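Local coordinates for protein glutathione s-transferase S2 (Nilaparvata lugens, PDB 5H5L) that probably conjugates glutathione to electrophilic substrates as a sigma-class glutathione transferase, and is also named a glutathione-requiring prostaglandin D synthase, at residues Thr3-Tyr8 against Glu30-Glu35; Thr7-Ala12 against Gly49-Leu54. All coordinates share one frame; numbering follows the deposited sequence.

Both contacts lie in the mixed four-stranded sheet of the thioredoxin-like N-terminal domain and share Thr-7 and Tyr-8 of strand 4-9. Contact 1 is the parallel pairing with strand 30-34 at one edge of the sheet within this chain; it is only partly buried, with Lys-5, Glu-30, Thr-7 and Asn-32 along one face, and Leu-6 and Tyr-8 beside the Asp-31/Arg-33 salt bridge on the other. Contact 2 lies on the other flank of strand 4-9, where the chain entering strand 53-56 runs antiparallel to it. That contact is buried, its side-chain packing is mainly apolar, and Gln-50 and the backbone of Val-51 bond to glutathione. Tyr-8 brings both contacts to the ligand.

Contact 1: Thr3-Tyr8 against Glu30-Glu35. With GSH (glutathione), chain E.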
# COMPACT_ATOMS: atom_id res chain seq x y z
N THR B 3 -1.87 14.33 20.83
CA THR B 3 -0.48 14.00 21.08
C THR B 3 0.03 13.02 20.04
O THR B 3 -0.68 12.08 19.65
CB THR B 3 -0.27 13.37 22.47
OG1 THR B 3 -0.97 12.11 22.54
CG2 THR B 3 -0.74 14.30 23.56
N TYR B 4 1.27 13.24 19.62
CA TYR B 4 1.91 12.46 18.59
C TYR B 4 3.28 12.04 19.07
O TYR B 4 4.08 12.89 19.47
CB TYR B 4 2.08 13.26 17.32
CG TYR B 4 0.79 13.63 16.64
CD1 TYR B 4 0.05 12.68 15.94
CD2 TYR B 4 0.35 14.92 16.63
CE1 TYR B 4 -1.12 13.03 15.30
CE2 TYR B 4 -0.82 15.28 15.99
CZ TYR B 4 -1.55 14.32 15.32
OH TYR B 4 -2.72 14.67 14.68
N LYS B 5 3.55 10.76 18.97
CA LYS B 5 4.87 10.21 19.28
C LYS B 5 5.22 9.25 18.16
O LYS B 5 4.53 8.25 17.99
CB LYS B 5 4.84 9.51 20.64
CG LYS B 5 6.06 8.68 20.97
CD LYS B 5 5.92 8.07 22.37
CE LYS B 5 7.05 7.10 22.66
NZ LYS B 5 7.02 6.63 24.09
N LEU B 6 6.27 9.55 17.40
CA LEU B 6 6.76 8.70 16.32
C LEU B 6 7.95 7.89 16.77
O LEU B 6 8.92 8.45 17.30
CB LEU B 6 7.14 9.56 15.10
CG LEU B 6 7.84 8.86 13.94
CD1 LEU B 6 6.85 7.91 13.23
CD2 LEU B 6 8.41 9.90 12.91
N THR B 7 7.90 6.57 16.56
CA THR B 7 9.03 5.69 16.77
C THR B 7 9.50 5.18 15.43
O THR B 7 8.73 4.54 14.71
CB THR B 7 8.67 4.51 17.68
OG1 THR B 7 8.20 5.01 18.93
CG2 THR B 7 9.85 3.59 17.89
N TYR B 8 10.77 5.41 15.13
CA TYR B 8 11.41 4.87 13.95
C TYR B 8 12.90 4.83 14.27
O TYR B 8 13.33 5.24 15.34
CB TYR B 8 11.09 5.71 12.70
CG TYR B 8 11.59 5.09 11.43
CD1 TYR B 8 10.98 3.97 10.90
CD2 TYR B 8 12.69 5.62 10.75
CE1 TYR B 8 11.45 3.38 9.75
CE2 TYR B 8 13.16 5.02 9.59
CZ TYR B 8 12.54 3.91 9.10
OH TYR B 8 12.98 3.30 7.94
N GLU B 30 6.79 14.07 19.53
CA GLU B 30 7.99 13.40 19.97
C GLU B 30 8.56 12.59 18.84
O GLU B 30 7.88 11.73 18.26
CB GLU B 30 7.69 12.51 21.18
CG GLU B 30 8.90 11.76 21.67
CD GLU B 30 8.60 10.87 22.86
OE1 GLU B 30 7.67 11.18 23.63
OE2 GLU B 30 9.29 9.85 23.01
N ASP B 31 9.84 12.84 18.54
CA ASP B 31 10.57 12.15 17.49
C ASP B 31 11.46 11.10 18.15
O ASP B 31 12.66 11.27 18.34
CB ASP B 31 11.39 13.14 16.67
CG ASP B 31 11.94 12.55 15.40
OD1 ASP B 31 11.34 11.60 14.87
OD2 ASP B 31 12.99 13.04 14.91
N ASN B 32 10.83 9.97 18.50
CA ASN B 32 11.51 8.88 19.21
C ASN B 32 12.33 8.04 18.24
O ASN B 32 11.78 7.22 17.49
CB ASN B 32 10.47 8.05 19.95
CG ASN B 32 11.08 6.97 20.81
OD1 ASN B 32 12.05 7.22 21.53
ND2 ASN B 32 10.54 5.75 20.72
N ARG B 33 13.67 8.20 18.27
CA ARG B 33 14.59 7.54 17.35
C ARG B 33 15.32 6.37 18.00
O ARG B 33 15.77 6.46 19.14
CB ARG B 33 15.62 8.52 16.79
CG ARG B 33 15.00 9.64 15.97
CD ARG B 33 16.00 10.73 15.50
NE ARG B 33 15.37 11.50 14.43
CZ ARG B 33 15.72 11.49 13.15
NH1 ARG B 33 16.75 10.80 12.67
NH2 ARG B 33 14.99 12.19 12.31
N ILE B 34 15.47 5.29 17.23
CA ILE B 34 15.96 4.01 17.73
C ILE B 34 17.28 3.70 17.06
O ILE B 34 17.38 3.76 15.82
CB ILE B 34 14.97 2.87 17.44
CG1 ILE B 34 13.58 3.23 17.92
CG2 ILE B 34 15.44 1.57 18.09
CD1 ILE B 34 13.51 3.53 19.40
N GLU B 35 18.25 3.29 17.87
CA GLU B 35 19.51 2.80 17.34
C GLU B 35 19.40 1.32 16.96
O GLU B 35 18.71 0.53 17.60
CB GLU B 35 20.63 2.98 18.37
CG GLU B 35 20.91 4.44 18.74
CD GLU B 35 21.31 5.32 17.55
OE1 GLU B 35 22.07 4.86 16.66
OE2 GLU B 35 20.83 6.48 17.51
N1 GSH E . 4.55 -1.29 5.01
CA1 GSH E . 5.30 -0.80 6.16
C1 GSH E . 5.24 0.73 6.18
O11 GSH E . 5.12 1.37 5.08
O12 GSH E . 5.32 1.38 7.26
CB1 GSH E . 6.79 -1.21 6.02
CG1 GSH E . 7.48 -0.91 7.34
CD1 GSH E . 8.95 -1.45 7.29
OE1 GSH E . 9.34 -2.08 6.37
N2 GSH E . 9.82 -1.16 8.43
CA2 GSH E . 11.20 -1.64 8.39
C2 GSH E . 11.49 -2.40 9.67
O2 GSH E . 10.83 -2.21 10.64
CB2 GSH E . 12.10 -0.43 8.35
SG2 GSH E . 11.75 0.58 6.91
N3 GSH E . 12.61 -3.33 9.69
CA3 GSH E . 12.94 -4.04 10.92
C3 GSH E . 12.44 -5.47 10.85
O31 GSH E . 11.79 -5.88 9.86
O32 GSH E . 12.71 -6.22 11.80
O HOH W 1 8.74 8.60 25.35
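Lys-5 and Glu-30 lie side by side at the start of a parallel strand pair, the two strands of a beta-alpha-beta unit whose crossover helix is 15-25, in the thioredoxin-like N-terminal domain of the transferase. Their side chains rise from the same face. From CB of Lys-5, 4.2 Å from CB of Glu-30, the lysine runs out fully extended: CG and CD pass along the carboxylate, and CE comes to 3.6 Å from OE2 of Glu-30. NZ itself stays beyond salt-bridge range of that oxygen, and a water closes the gap, accepting from NZ and donating to OE2 of Glu-30. The opposite charges are thus joined through solvent.

Further along this face, Asn-32 ND2 donates to OG1 of Thr-7 over 3.0 Å, nearly straight at 172° and with the oxygen in the amide plane. With Asn-32 CG anti to the backbone N (chi1 -175°), the amide stands alongside the threonine. Next to it, Thr-7 CG2 packs on CG1 of Ile-34 at 3.7 Å.

The backbone pairing is regular: the N-H groups of Leu-6 and Tyr-8 reach the carbonyls of Glu-30 and Asn-32, while Tyr-4 O and Leu-6 O accept from Glu-30 and Asn-32. A weak bond from Ile-34 N to Tyr-8 O finishes it.

On the other face, Leu-6 packs against helix 15-25. Arg-33 NE forms a salt bridge with Asp-31 OD2 at 2.9 Å, the oxygen in the guanidinium plane but met from above that of the carboxylate, while OD1 forms another with Arg-19 of the helix. The ring of Tyr-8 also turns to this face, its hydroxyl bonded to the backbone N of Leu-14 and lying 3.2 Å from the glutathione sulfur SG2.

Contact 2: Thr7-Ala12 against Gly49-Leu54; sequences TYFNFA and GQVPVL. With GSH (glutathione), chain E.
Val-51 drives its two methyls against strand 4-9 just before the cis-proline turn that marks the thioredoxin-like fold of glutathione transferases. CG2 sits in the crowded position between its own backbone N and carbonyl carbon, and from there touches two rings: CD1 of Tyr-8 and CE2 of Phe-9, each at 3.5 Å. CG1 goes the other way, to the carbonyl oxygen and CG2 of Thr-7. Pro-52 lies alongside Tyr-8, with its CD 3.7 Å from CD1 of the ring, while its N meets the ring at the edge.

The cis peptide before Pro-52 turns the backbone of Val-51 toward the ligand. Val-51 N donates to glutathione O2, and Val-51 O accepts from glutathione N2 over 2.6 Å, so the cysteinyl part of the tripeptide is held by a two-way backbone clasp, much like an added strand. One residue earlier, Gln-50 NE2 donates to the glycyl carboxylate oxygen O31 of glutathione at 166°. An alanine here, lacking the amide that donates to O31, would probably let the glycyl end of the ligand move more freely. Gln-50 also packs on Asp-97 of the second subunit, which itself bonds to glutathione.

Farther out, Lys-43 NZ bonds to Gly-49 O as well as to glutathione, tying the start of the loop to the ligand. The ring of Phe-9 meets Trp-39 edge-to-face; Pro-52 touches Ile-18 of helix 15-25. Beyond the loop the strands meet in an antiparallel hydrogen-bonded pair, Thr-7 with Val-53: Thr-7 N gives to Val-53 O at 2.9 Å, almost straight, and Val-53 N returns a bond to Thr-7 O at 3.1 Å.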
# COMPACT_ATOMS: atom_id res chain seq x y z
N THR B 7 7.90 6.57 16.56
CA THR B 7 9.03 5.69 16.77
C THR B 7 9.50 5.18 15.43
O THR B 7 8.73 4.54 14.71
CB THR B 7 8.67 4.51 17.68
OG1 THR B 7 8.20 5.01 18.93
CG2 THR B 7 9.85 3.59 17.89
N TYR B 8 10.77 5.41 15.13
CA TYR B 8 11.41 4.87 13.95
C TYR B 8 12.90 4.83 14.27
O TYR B 8 13.33 5.24 15.34
CB TYR B 8 11.09 5.71 12.70
CG TYR B 8 11.59 5.09 11.43
CD1 TYR B 8 10.98 3.97 10.90
CD2 TYR B 8 12.69 5.62 10.75
CE1 TYR B 8 11.45 3.38 9.75
CE2 TYR B 8 13.16 5.02 9.59
CZ TYR B 8 12.54 3.91 9.10
OH TYR B 8 12.98 3.30 7.94
N PHE B 9 13.67 4.27 13.35
CA PHE B 9 15.11 4.24 13.48
C PHE B 9 15.70 5.65 13.36
O PHE B 9 15.03 6.62 12.99
CB PHE B 9 15.70 3.33 12.42
CG PHE B 9 15.33 1.89 12.58
CD1 PHE B 9 15.77 1.16 13.66
CD2 PHE B 9 14.56 1.25 11.62
CE1 PHE B 9 15.45 -0.19 13.79
CE2 PHE B 9 14.23 -0.10 11.75
CZ PHE B 9 14.68 -0.81 12.84
N ASN B 10 16.99 5.75 13.69
CA ASN B 10 17.71 7.02 13.61
C ASN B 10 18.27 7.21 12.19
O ASN B 10 19.47 7.17 11.95
CB ASN B 10 18.81 7.08 14.67
CG ASN B 10 19.05 8.50 15.20
OD1 ASN B 10 18.84 9.50 14.50
ND2 ASN B 10 19.49 8.58 16.45
N PHE B 11 17.33 7.31 11.25
CA PHE B 11 17.57 7.87 9.93
C PHE B 11 16.22 8.22 9.30
O PHE B 11 15.17 8.11 9.94
CB PHE B 11 18.39 6.92 9.05
CG PHE B 11 17.81 5.55 8.86
CD1 PHE B 11 17.08 5.24 7.72
CD2 PHE B 11 18.06 4.54 9.79
CE1 PHE B 11 16.56 3.95 7.53
CE2 PHE B 11 17.55 3.25 9.60
CZ PHE B 11 16.80 2.96 8.47
N ALA B 12 16.26 8.67 8.05
CA ALA B 12 15.06 9.13 7.36
C ALA B 12 14.13 7.97 7.06
O ALA B 12 13.11 7.80 7.73
CB ALA B 12 15.44 9.87 6.08
N GLY B 49 5.83 -5.84 14.48
CA GLY B 49 7.26 -6.09 14.35
C GLY B 49 8.01 -5.15 13.43
O GLY B 49 9.12 -5.48 13.00
N GLN B 50 7.45 -3.98 13.12
CA GLN B 50 8.12 -3.06 12.23
C GLN B 50 7.85 -1.64 12.70
O GLN B 50 6.95 -1.38 13.49
CB GLN B 50 7.70 -3.26 10.74
CG GLN B 50 8.16 -4.63 10.15
CD GLN B 50 8.31 -4.64 8.63
OE1 GLN B 50 7.44 -4.19 7.89
NE2 GLN B 50 9.44 -5.17 8.16
N VAL B 51 8.70 -0.74 12.23
CA VAL B 51 8.49 0.69 12.38
C VAL B 51 8.40 1.28 10.98
O VAL B 51 8.86 0.66 10.00
CB VAL B 51 9.61 1.36 13.22
CG1 VAL B 51 9.47 1.01 14.69
CG2 VAL B 51 10.98 0.97 12.69
N PRO B 52 7.83 2.47 10.84
CA PRO B 52 7.33 3.39 11.86
C PRO B 52 6.07 3.02 12.59
O PRO B 52 5.21 2.33 12.04
CB PRO B 52 7.05 4.66 11.06
CG PRO B 52 6.74 4.17 9.70
CD PRO B 52 7.67 3.03 9.49
N VAL B 53 5.96 3.54 13.81
CA VAL B 53 4.75 3.55 14.63
C VAL B 53 4.49 4.98 15.04
O VAL B 53 5.37 5.65 15.58
CB VAL B 53 4.90 2.63 15.87
CG1 VAL B 53 3.70 2.70 16.74
CG2 VAL B 53 5.21 1.21 15.43
N LEU B 54 3.28 5.46 14.82
CA LEU B 54 2.87 6.76 15.31
C LEU B 54 1.83 6.54 16.39
O LEU B 54 0.78 5.94 16.14
CB LEU B 54 2.30 7.64 14.22
CG LEU B 54 1.89 9.05 14.67
CD1 LEU B 54 3.12 9.89 14.96
CD2 LEU B 54 1.04 9.70 13.63
N1 GSH E . 4.55 -1.29 5.01
CA1 GSH E . 5.30 -0.80 6.16
C1 GSH E . 5.24 0.73 6.18
O11 GSH E . 5.12 1.37 5.08
O12 GSH E . 5.32 1.38 7.26
CB1 GSH E . 6.79 -1.21 6.02
CG1 GSH E . 7.48 -0.91 7.34
CD1 GSH E . 8.95 -1.45 7.29
OE1 GSH E . 9.34 -2.08 6.37
N2 GSH E . 9.82 -1.16 8.43
CA2 GSH E . 11.20 -1.64 8.39
C2 GSH E . 11.49 -2.40 9.67
O2 GSH E . 10.83 -2.21 10.64
CB2 GSH E . 12.10 -0.43 8.35
SG2 GSH E . 11.75 0.58 6.91
N3 GSH E . 12.61 -3.33 9.69
CA3 GSH E . 12.94 -4.04 10.92
C3 GSH E . 12.44 -5.47 10.85
O31 GSH E . 11.79 -5.88 9.86
O32 GSH E . 12.71 -6.22 11.80
O HOH W 2 5.59 5.59 19.01